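Local coordinates for protein vacuolar aminopeptidase 1 (Saccharomyces cerevisiae, PDB 5JGF) that removes N-terminal amino acids, preferably neutral or hydrophobic ones, from peptides in the yeast vacuole as a zinc-dependent dodecamer, and is the major cargo of the cytoplasm-to-vacuole targeting pathway, at residues E34-H39 with A273-A278; K77-E82 with K327-H332; V384-V389 with V400-I405. All coordinates share one frame; numbering follows the deposited sequence.

Contact 1 of 3, residues E34-H39 with A273-A278; sequences ELLDKH and ALICYA
Ile-275 drives its branched side chain into the C-terminal end of helix 25-38, where Leu-35 and Leu-36 lie on the last turn and His-39 just beyond it. CG2 sits over one face of the His-39 imidazole, 3.7 Å from the ring centroid and only 8° off the ring normal, a CH-pi contact. With CG anti to the carbonyl carbon (chi1 -73°) the ring is brought to Ile-275, and chi2 of -86° turns its face to the methyl; Leu-35 O lies in the ring plane at its edge. The CG1-CD1 arm runs past the ring and Leu-35 to Leu-36, where CD1 reaches Leu-36 CD2 at 3.5 Å. Polar groups are joined only through a water, which donates to Ile-275 O at 2.8 Å and accepts a weak bond from His-39 ND1. Imidazole suits the position just after the helix, offering a flat face to the methyl and, weakly, an N-H to the water. Replacing it by an alanine would probably strip Ile-275 CG2 of its ring cover and the water of one partner. Helices 25-38 and 261-278 pack together over strand 69-76, where Leu-36 and Leu-274 both touch Ala-72, with helix 448-468 meeting Ala-273, Leu-274 and Tyr-277.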
loop_
_atom_site.group_PDB
_atom_site.type_symbol
_atom_site.label_atom_id
_atom_site.label_comp_id
_atom_site.label_asym_id
_atom_site.label_seq_id
_atom_site.Cartn_x
_atom_site.Cartn_y
_atom_site.Cartn_z
ATOM N N GLU D 34 -60.920 -0.063 4.682
ATOM C CA GLU D 34 -61.961 0.599 5.454
ATOM C C GLU D 34 -62.506 1.805 4.704
ATOM O O GLU D 34 -63.716 2.053 4.703
ATOM C CB GLU D 34 -61.392 1.030 6.798
ATOM C CG GLU D 34 -62.425 1.532 7.779
ATOM C CD GLU D 34 -61.823 1.750 9.162
ATOM O OE1 GLU D 34 -62.327 2.579 9.943
ATOM O OE2 GLU D 34 -60.819 1.090 9.482
ATOM N N LEU D 35 -61.606 2.547 4.064
ATOM C CA LEU D 35 -61.982 3.726 3.290
ATOM C C LEU D 35 -62.821 3.311 2.086
ATOM O O LEU D 35 -63.811 3.967 1.744
ATOM C CB LEU D 35 -60.723 4.454 2.809
ATOM C CG LEU D 35 -60.941 5.734 1.997
ATOM C CD1 LEU D 35 -61.619 6.776 2.879
ATOM C CD2 LEU D 35 -59.602 6.256 1.479
ATOM N N LEU D 36 -62.412 2.224 1.440
ATOM C CA LEU D 36 -63.134 1.710 0.281
ATOM C C LEU D 36 -64.524 1.224 0.689
ATOM O O LEU D 36 -65.499 1.446 -0.035
ATOM C CB LEU D 36 -62.342 0.573 -0.371
ATOM C CG LEU D 36 -61.067 1.028 -1.090
ATOM C CD1 LEU D 36 -60.139 -0.159 -1.302
ATOM C CD2 LEU D 36 -61.432 1.681 -2.417
ATOM N N ASP D 37 -64.615 0.560 1.842
ATOM C CA ASP D 37 -65.905 0.076 2.334
ATOM C C ASP D 37 -66.841 1.268 2.493
ATOM O O ASP D 37 -67.983 1.247 2.039
ATOM C CB ASP D 37 -65.771 -0.602 3.702
ATOM C CG ASP D 37 -65.088 -1.951 3.636
ATOM O OD1 ASP D 37 -65.086 -2.583 2.560
ATOM O OD2 ASP D 37 -64.568 -2.390 4.683
ATOM N N LYS D 38 -66.339 2.306 3.151
ATOM C CA LYS D 38 -67.113 3.514 3.389
ATOM C C LYS D 38 -67.595 4.158 2.095
ATOM O O LYS D 38 -68.651 4.788 2.064
ATOM C CB LYS D 38 -66.277 4.519 4.190
ATOM C CG LYS D 38 -66.867 5.916 4.219
ATOM C CD LYS D 38 -66.120 6.835 5.165
ATOM C CE LYS D 38 -66.689 8.245 5.088
ATOM N NZ LYS D 38 -66.458 9.011 6.341
ATOM N N HIS D 39 -66.822 4.002 1.027
ATOM C CA HIS D 39 -67.196 4.590 -0.250
ATOM C C HIS D 39 -67.874 3.605 -1.191
ATOM O O HIS D 39 -67.839 3.746 -2.414
ATOM C CB HIS D 39 -65.973 5.245 -0.886
ATOM C CG HIS D 39 -65.578 6.522 -0.213
ATOM N ND1 HIS D 39 -66.132 7.740 -0.547
ATOM C CD2 HIS D 39 -64.752 6.759 0.833
ATOM C CE1 HIS D 39 -65.665 8.671 0.264
ATOM N NE2 HIS D 39 -64.826 8.103 1.112
ATOM N N ALA D 273 -57.308 9.897 -4.800
ATOM C CA ALA D 273 -57.727 10.342 -6.121
ATOM C C ALA D 273 -58.791 9.393 -6.668
ATOM O O ALA D 273 -59.791 9.832 -7.240
ATOM C CB ALA D 273 -56.535 10.390 -7.063
ATOM N N LEU D 274 -58.574 8.092 -6.491
ATOM C CA LEU D 274 -59.526 7.093 -6.973
ATOM C C LEU D 274 -60.888 7.272 -6.300
ATOM O O LEU D 274 -61.927 7.210 -6.957
ATOM C CB LEU D 274 -59.011 5.677 -6.693
ATOM C CG LEU D 274 -59.969 4.561 -7.132
ATOM C CD1 LEU D 274 -60.012 4.515 -8.651
ATOM C CD2 LEU D 274 -59.523 3.219 -6.572
ATOM N N ILE D 275 -60.873 7.485 -4.987
ATOM C CA ILE D 275 -62.102 7.669 -4.224
ATOM C C ILE D 275 -62.834 8.941 -4.643
ATOM O O ILE D 275 -64.053 8.926 -4.825
ATOM C CB ILE D 275 -61.807 7.688 -2.696
ATOM C CG1 ILE D 275 -62.030 6.289 -2.111
ATOM C CG2 ILE D 275 -62.711 8.686 -1.981
ATOM C CD1 ILE D 275 -61.249 5.200 -2.794
ATOM N N CYS D 276 -62.096 10.037 -4.797
ATOM C CA CYS D 276 -62.695 11.301 -5.216
ATOM C C CYS D 276 -63.311 11.133 -6.595
ATOM O O CYS D 276 -64.395 11.643 -6.871
ATOM C CB CYS D 276 -61.641 12.409 -5.270
ATOM S SG CYS D 276 -61.037 12.943 -3.660
ATOM N N TYR D 277 -62.601 10.418 -7.460
ATOM C CA TYR D 277 -63.060 10.167 -8.817
ATOM C C TYR D 277 -64.292 9.267 -8.824
ATOM O O TYR D 277 -65.261 9.525 -9.544
ATOM C CB TYR D 277 -61.925 9.529 -9.627
ATOM C CG TYR D 277 -62.358 8.860 -10.912
ATOM C CD1 TYR D 277 -62.469 7.471 -10.991
ATOM C CD2 TYR D 277 -62.652 9.610 -12.052
ATOM C CE1 TYR D 277 -62.859 6.845 -12.173
ATOM C CE2 TYR D 277 -63.044 8.995 -13.235
ATOM C CZ TYR D 277 -63.146 7.614 -13.289
ATOM O OH TYR D 277 -63.537 7.002 -14.458
ATOM N N ALA D 278 -64.251 8.220 -8.008
ATOM C CA ALA D 278 -65.346 7.261 -7.910
ATOM C C ALA D 278 -66.663 7.899 -7.473
ATOM O O ALA D 278 -67.740 7.422 -7.840
ATOM C CB ALA D 278 -64.968 6.147 -6.940
HETATM O O HOH W 1 -66.198 7.582 -3.614
#

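Contact 2 of 3, residues K77-E82 with K327-H332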
loop_
_atom_site.group_PDB
_atom_site.type_symbol
_atom_site.label_atom_id
_atom_site.label_comp_id
_atom_site.label_asym_id
_atom_site.label_seq_id
_atom_site.Cartn_x
_atom_site.Cartn_y
_atom_site.Cartn_z
ATOM N N LYS D 77 -70.419 -0.689 -16.754
ATOM C CA LYS D 77 -71.342 -1.592 -17.428
ATOM C C LYS D 77 -71.091 -1.627 -18.929
ATOM O O LYS D 77 -71.273 -2.660 -19.571
ATOM C CB LYS D 77 -72.785 -1.155 -17.164
ATOM C CG LYS D 77 -73.829 -1.954 -17.929
ATOM C CD LYS D 77 -75.229 -1.424 -17.652
ATOM C CE LYS D 77 -76.272 -2.142 -18.499
ATOM N NZ LYS D 77 -77.629 -1.546 -18.316
ATOM N N ASN D 78 -70.659 -0.500 -19.484
ATOM C CA ASN D 78 -70.414 -0.409 -20.917
ATOM C C ASN D 78 -68.959 -0.588 -21.330
ATOM O O ASN D 78 -68.587 -0.278 -22.461
ATOM C CB ASN D 78 -70.938 0.927 -21.443
ATOM C CG ASN D 78 -72.420 1.098 -21.188
ATOM O OD1 ASN D 78 -73.203 0.185 -21.442
ATOM N ND2 ASN D 78 -72.813 2.266 -20.690
ATOM N N TRP D 79 -68.137 -1.095 -20.420
ATOM C CA TRP D 79 -66.729 -1.306 -20.737
ATOM C C TRP D 79 -66.553 -2.405 -21.780
ATOM O O TRP D 79 -67.321 -3.367 -21.823
ATOM C CB TRP D 79 -65.947 -1.695 -19.476
ATOM C CG TRP D 79 -64.497 -2.006 -19.754
ATOM C CD1 TRP D 79 -63.503 -1.107 -20.025
ATOM C CD2 TRP D 79 -63.896 -3.305 -19.833
ATOM N NE1 TRP D 79 -62.321 -1.766 -20.269
ATOM C CE2 TRP D 79 -62.532 -3.115 -20.156
ATOM C CE3 TRP D 79 -64.376 -4.612 -19.662
ATOM C CZ2 TRP D 79 -61.641 -4.184 -20.312
ATOM C CZ3 TRP D 79 -63.489 -5.677 -19.816
ATOM C CH2 TRP D 79 -62.134 -5.453 -20.138
ATOM N N ARG D 80 -65.544 -2.243 -22.630
ATOM C CA ARG D 80 -65.216 -3.236 -23.644
ATOM C C ARG D 80 -63.697 -3.258 -23.755
ATOM O O ARG D 80 -63.038 -2.267 -23.441
ATOM C CB ARG D 80 -65.867 -2.893 -24.993
ATOM C CG ARG D 80 -65.530 -1.530 -25.554
ATOM C CD ARG D 80 -66.527 -1.147 -26.646
ATOM N NE ARG D 80 -66.305 0.204 -27.154
ATOM C CZ ARG D 80 -65.440 0.513 -28.116
ATOM N NH1 ARG D 80 -64.710 -0.437 -28.689
ATOM N NH2 ARG D 80 -65.305 1.775 -28.503
ATOM N N ALA D 81 -63.153 -4.392 -24.185
ATOM C CA ALA D 81 -61.711 -4.589 -24.310
ATOM C C ALA D 81 -60.931 -3.428 -24.913
ATOM O O ALA D 81 -59.869 -3.056 -24.407
ATOM C CB ALA D 81 -61.437 -5.855 -25.109
ATOM N N GLU D 82 -61.447 -2.863 -25.997
ATOM C CA GLU D 82 -60.773 -1.762 -26.671
ATOM C C GLU D 82 -60.592 -0.514 -25.809
ATOM O O GLU D 82 -59.763 0.343 -26.119
ATOM C CB GLU D 82 -61.523 -1.413 -27.962
ATOM C CG GLU D 82 -61.585 -2.567 -28.962
ATOM C CD GLU D 82 -62.593 -3.660 -28.589
ATOM O OE1 GLU D 82 -62.502 -4.760 -29.178
ATOM O OE2 GLU D 82 -63.478 -3.431 -27.733
ATOM N N LYS D 327 -69.509 -13.105 -23.197
ATOM C CA LYS D 327 -68.678 -13.085 -24.393
ATOM C C LYS D 327 -67.201 -13.114 -24.010
ATOM O O LYS D 327 -66.803 -12.559 -22.984
ATOM C CB LYS D 327 -68.979 -11.838 -25.213
ATOM N N PRO D 328 -66.369 -13.770 -24.832
ATOM C CA PRO D 328 -64.930 -13.862 -24.566
ATOM C C PRO D 328 -64.271 -12.491 -24.649
ATOM O O PRO D 328 -64.591 -11.693 -25.531
ATOM C CB PRO D 328 -64.432 -14.799 -25.666
ATOM C CG PRO D 328 -65.645 -15.634 -25.987
ATOM C CD PRO D 328 -66.736 -14.598 -25.993
ATOM N N VAL D 329 -63.356 -12.218 -23.726
ATOM C CA VAL D 329 -62.645 -10.947 -23.720
ATOM C C VAL D 329 -61.189 -11.190 -24.087
ATOM O O VAL D 329 -60.521 -12.030 -23.489
ATOM C CB VAL D 329 -62.715 -10.267 -22.334
ATOM C CG1 VAL D 329 -61.858 -9.004 -22.329
ATOM C CG2 VAL D 329 -64.157 -9.921 -22.003
ATOM N N ASP D 330 -60.710 -10.456 -25.085
ATOM C CA ASP D 330 -59.335 -10.576 -25.557
ATOM C C ASP D 330 -58.434 -9.717 -24.672
ATOM O O ASP D 330 -58.332 -8.510 -24.871
ATOM C CB ASP D 330 -59.260 -10.107 -27.014
ATOM C CG ASP D 330 -57.855 -10.170 -27.589
ATOM O OD1 ASP D 330 -56.940 -10.689 -26.914
ATOM O OD2 ASP D 330 -57.671 -9.700 -28.730
ATOM N N LEU D 331 -57.785 -10.349 -23.699
ATOM C CA LEU D 331 -56.907 -9.647 -22.766
ATOM C C LEU D 331 -55.721 -8.955 -23.435
ATOM O O LEU D 331 -55.188 -7.978 -22.906
ATOM C CB LEU D 331 -56.408 -10.618 -21.694
ATOM C CG LEU D 331 -57.493 -11.208 -20.787
ATOM C CD1 LEU D 331 -56.885 -12.265 -19.874
ATOM C CD2 LEU D 331 -58.141 -10.099 -19.974
ATOM N N HIS D 332 -55.299 -9.460 -24.589
ATOM C CA HIS D 332 -54.184 -8.844 -25.294
ATOM C C HIS D 332 -54.647 -7.501 -25.834
ATOM O O HIS D 332 -53.899 -6.523 -25.829
ATOM C CB HIS D 332 -53.704 -9.751 -26.428
ATOM C CG HIS D 332 -53.086 -11.026 -25.947
ATOM N ND1 HIS D 332 -51.900 -11.058 -25.246
ATOM C CD2 HIS D 332 -53.505 -12.309 -26.036
ATOM C CE1 HIS D 332 -51.616 -12.307 -24.923
ATOM N NE2 HIS D 332 -52.574 -13.086 -25.391
#
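Asp-330 OD2 gathers three partners, of which only the hydrogen bond with Thr-333 OG1 is not weak; Asn-49 of a neighbouring subunit adds a weak hydrogen bond, and Arg-319 of the same neighbouring subunit a long, weak ion pair. The other oxygen, OD1, accepts from His-332 N at 3.1 Å, a weak capping bond with an N-H...acceptor angle of 134°. Aspartate suits this N-cap position because its short carboxylate can turn back onto the first turn of the helix, whose positive end would probably favour the negative charge. Across the contact, the carbonyl oxygen Asp-330 O touches Ala-81 CB at 4.1 Å.

The remaining contact is apolar. Val-329 extends CG1 anti to the backbone N (chi1 175°), placing that one methyl 4.2 Å from both Trp-79 CH2 and Ala-81 CB. The methyl comes at the indole obliquely, while Ala-81 N lies above one face of the ring, offset toward its rim. Trp-79 NE1 is satisfied by Gly-84 O, so the indole is held by its polar end while its benzo end meets the valine; small Ala-81 lets the chains come close. The arrangement is a capped helix start, with helix 331-336 beginning against the loop that follows interior strand 69-76 of the central mixed sheet of this M18 aminopeptidase.

Contact 3 of 3, residues V384-V389 with V400-I405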
loop_
_atom_site.group_PDB
_atom_site.type_symbol
_atom_site.label_atom_id
_atom_site.label_comp_id
_atom_site.label_asym_id
_atom_site.label_seq_id
_atom_site.Cartn_x
_atom_site.Cartn_y
_atom_site.Cartn_z
ATOM N N VAL D 384 -43.907 8.067 -25.989
ATOM C CA VAL D 384 -45.353 8.245 -26.095
ATOM C C VAL D 384 -45.954 8.493 -24.712
ATOM O O VAL D 384 -46.815 9.356 -24.545
ATOM C CB VAL D 384 -46.025 7.011 -26.733
ATOM C CG1 VAL D 384 -47.543 7.134 -26.653
ATOM C CG2 VAL D 384 -45.590 6.886 -28.183
ATOM N N GLY D 385 -45.488 7.739 -23.720
ATOM C CA GLY D 385 -45.993 7.910 -22.368
ATOM C C GLY D 385 -45.667 9.284 -21.817
ATOM O O GLY D 385 -46.461 9.876 -21.085
ATOM N N THR D 386 -44.490 9.797 -22.162
ATOM C CA THR D 386 -44.083 11.118 -21.705
ATOM C C THR D 386 -45.027 12.149 -22.321
ATOM O O THR D 386 -45.528 13.037 -21.631
ATOM C CB THR D 386 -42.630 11.434 -22.130
ATOM O OG1 THR D 386 -41.734 10.530 -21.472
ATOM C CG2 THR D 386 -42.257 12.864 -21.760
ATOM N N ALA D 387 -45.273 12.012 -23.620
ATOM C CA ALA D 387 -46.163 12.928 -24.327
ATOM C C ALA D 387 -47.575 12.869 -23.746
ATOM O O ALA D 387 -48.224 13.901 -23.565
ATOM C CB ALA D 387 -46.192 12.581 -25.814
ATOM N N LEU D 388 -48.044 11.661 -23.449
ATOM C CA LEU D 388 -49.381 11.482 -22.895
ATOM C C LEU D 388 -49.541 12.186 -21.557
ATOM O O LEU D 388 -50.542 12.860 -21.321
ATOM C CB LEU D 388 -49.704 9.993 -22.743
ATOM C CG LEU D 388 -51.085 9.695 -22.144
ATOM C CD1 LEU D 388 -51.658 8.449 -22.777
ATOM C CD2 LEU D 388 -50.975 9.540 -20.636
ATOM N N VAL D 389 -48.554 12.034 -20.678
ATOM C CA VAL D 389 -48.612 12.674 -19.372
ATOM C C VAL D 389 -48.528 14.195 -19.498
ATOM O O VAL D 389 -49.209 14.924 -18.776
ATOM C CB VAL D 389 -47.475 12.166 -18.445
ATOM C CG1 VAL D 389 -47.358 13.055 -17.209
ATOM C CG2 VAL D 389 -47.764 10.733 -18.028
ATOM N N VAL D 400 -45.682 19.292 -14.738
ATOM C CA VAL D 400 -44.916 18.049 -14.773
ATOM C C VAL D 400 -43.421 18.336 -14.660
ATOM O O VAL D 400 -42.895 19.197 -15.363
ATOM C CB VAL D 400 -45.176 17.280 -16.091
ATOM C CG1 VAL D 400 -44.309 16.027 -16.161
ATOM C CG2 VAL D 400 -46.640 16.905 -16.185
ATOM N N GLN D 401 -42.744 17.619 -13.768
ATOM C CA GLN D 401 -41.307 17.801 -13.587
ATOM C C GLN D 401 -40.585 16.562 -14.090
ATOM O O GLN D 401 -41.215 15.550 -14.391
ATOM C CB GLN D 401 -40.977 18.022 -12.112
ATOM C CG GLN D 401 -41.834 19.076 -11.439
ATOM C CD GLN D 401 -41.286 19.469 -10.088
ATOM O OE1 GLN D 401 -40.336 20.248 -9.995
ATOM N NE2 GLN D 401 -41.871 18.921 -9.030
ATOM N N TYR D 402 -39.261 16.644 -14.173
ATOM C CA TYR D 402 -38.455 15.528 -14.657
ATOM C C TYR D 402 -37.392 15.071 -13.673
ATOM O O TYR D 402 -36.838 15.875 -12.923
ATOM C CB TYR D 402 -37.674 15.920 -15.913
ATOM C CG TYR D 402 -38.424 16.075 -17.211
ATOM C CD1 TYR D 402 -39.762 15.709 -17.341
ATOM C CD2 TYR D 402 -37.761 16.560 -18.337
ATOM C CE1 TYR D 402 -40.421 15.823 -18.573
ATOM C CE2 TYR D 402 -38.397 16.676 -19.558
ATOM C CZ TYR D 402 -39.724 16.308 -19.674
ATOM O OH TYR D 402 -40.330 16.422 -20.904
ATOM N N PHE D 403 -37.110 13.772 -13.692
ATOM C CA PHE D 403 -36.011 13.224 -12.917
ATOM C C PHE D 403 -35.343 12.120 -13.721
ATOM O O PHE D 403 -35.997 11.178 -14.178
ATOM C CB PHE D 403 -36.407 12.648 -11.556
ATOM C CG PHE D 403 -35.232 12.035 -10.827
ATOM C CD1 PHE D 403 -34.911 10.690 -10.993
ATOM C CD2 PHE D 403 -34.361 12.840 -10.094
ATOM C CE1 PHE D 403 -33.736 10.156 -10.452
ATOM C CE2 PHE D 403 -33.183 12.318 -9.549
ATOM C CZ PHE D 403 -32.870 10.974 -9.731
ATOM N N GLN D 404 -34.035 12.273 -13.915
ATOM C CA GLN D 404 -33.208 11.293 -14.609
ATOM C C GLN D 404 -31.838 11.420 -13.952
ATOM O O GLN D 404 -31.458 12.507 -13.525
ATOM C CB GLN D 404 -33.099 11.589 -16.113
ATOM C CG GLN D 404 -32.232 10.559 -16.861
ATOM C CD GLN D 404 -32.418 10.589 -18.372
ATOM O OE1 GLN D 404 -33.544 10.667 -18.867
ATOM N NE2 GLN D 404 -31.314 10.508 -19.109
ATOM N N ILE D 405 -31.106 10.316 -13.855
ATOM C CA ILE D 405 -29.786 10.342 -13.226
ATOM C C ILE D 405 -28.717 10.892 -14.160
ATOM O O ILE D 405 -28.884 10.896 -15.378
ATOM C CB ILE D 405 -29.336 8.926 -12.795
ATOM C CG1 ILE D 405 -29.198 8.028 -14.031
ATOM C CG2 ILE D 405 -30.335 8.333 -11.808
ATOM C CD1 ILE D 405 -28.450 6.722 -13.772
#
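Val-389 and Val-400 meet methyl to methyl, with CG1 of the first 4.0 Å from CG2 of the second, their side chains slanting across one another. The same CG2 of Val-400 also lies 4.2 Å from Val-389 O, so the strand residue rests against both the side chain and the backbone of the helix. Beta-branched valine fits both places: with the CA atoms 8.0 Å apart, methyls held beside each backbone fill the spacing without a long side chain. On Val-389 the touching methyl is the one anti to the backbone N (chi1 168°).

The second touch lies one helical turn back, where Thr-386 CG2 comes within 4.1 Å of Tyr-402 OH. The two side chains cross at about a right angle, and it is the methyl that meets the phenol oxygen. Thr-386 OG1 bonds to Asp-382 O, one turn earlier in the chain, which fixes the rotation of the threonine and sets CG2 beside that oxygen. Tyr-402 OH bonds to Glu-390 OE2, tying the tip of the ring to the same helix. Tyrosine therefore does two jobs, with its ring spanning the distance and its hydroxyl making a polar link.

Gln-235 of a neighbouring subunit packs on both Thr-386 and Tyr-402, so this corner also meets the dodecamer interface. On the same strand Phe-403 meets His-347 edge-to-face, a residue that probably binds substrate, as in relatives. The contact belongs to the beta-alpha-beta unit of strand 369-372, helix 383-396 and strand 400-403; the last strand runs parallel to the first and is the outermost of the mixed sheet within this chain, while Ile-428 and Leu-430 of strand 426-434 and Phe-455 of helix 448-468 also touch Val-389.

Overall arrangement
Residues 34-39 open contact 1 near the N terminus, and 77-82 open contact 2 before contact 1 is closed by 273-278; contact 2 closes only at 327-332, so the two cross. Both are long-range closures, each spanning well over 200 residues. Contact 3 follows in series and is local, closing a connection of only ten residues. Their centres lie about 25 to 29 Å apart and none touches another. Contact 1 joins two helices beside the mixed sheet, contact 2 sets the loop after interior strand 69-76 against the start of helix 331-336, and contact 3 sets a helix against an edge strand. Helix 448-468 reaches contacts 1 and 3, while contacts 2 and 3 meet a neighbouring subunit.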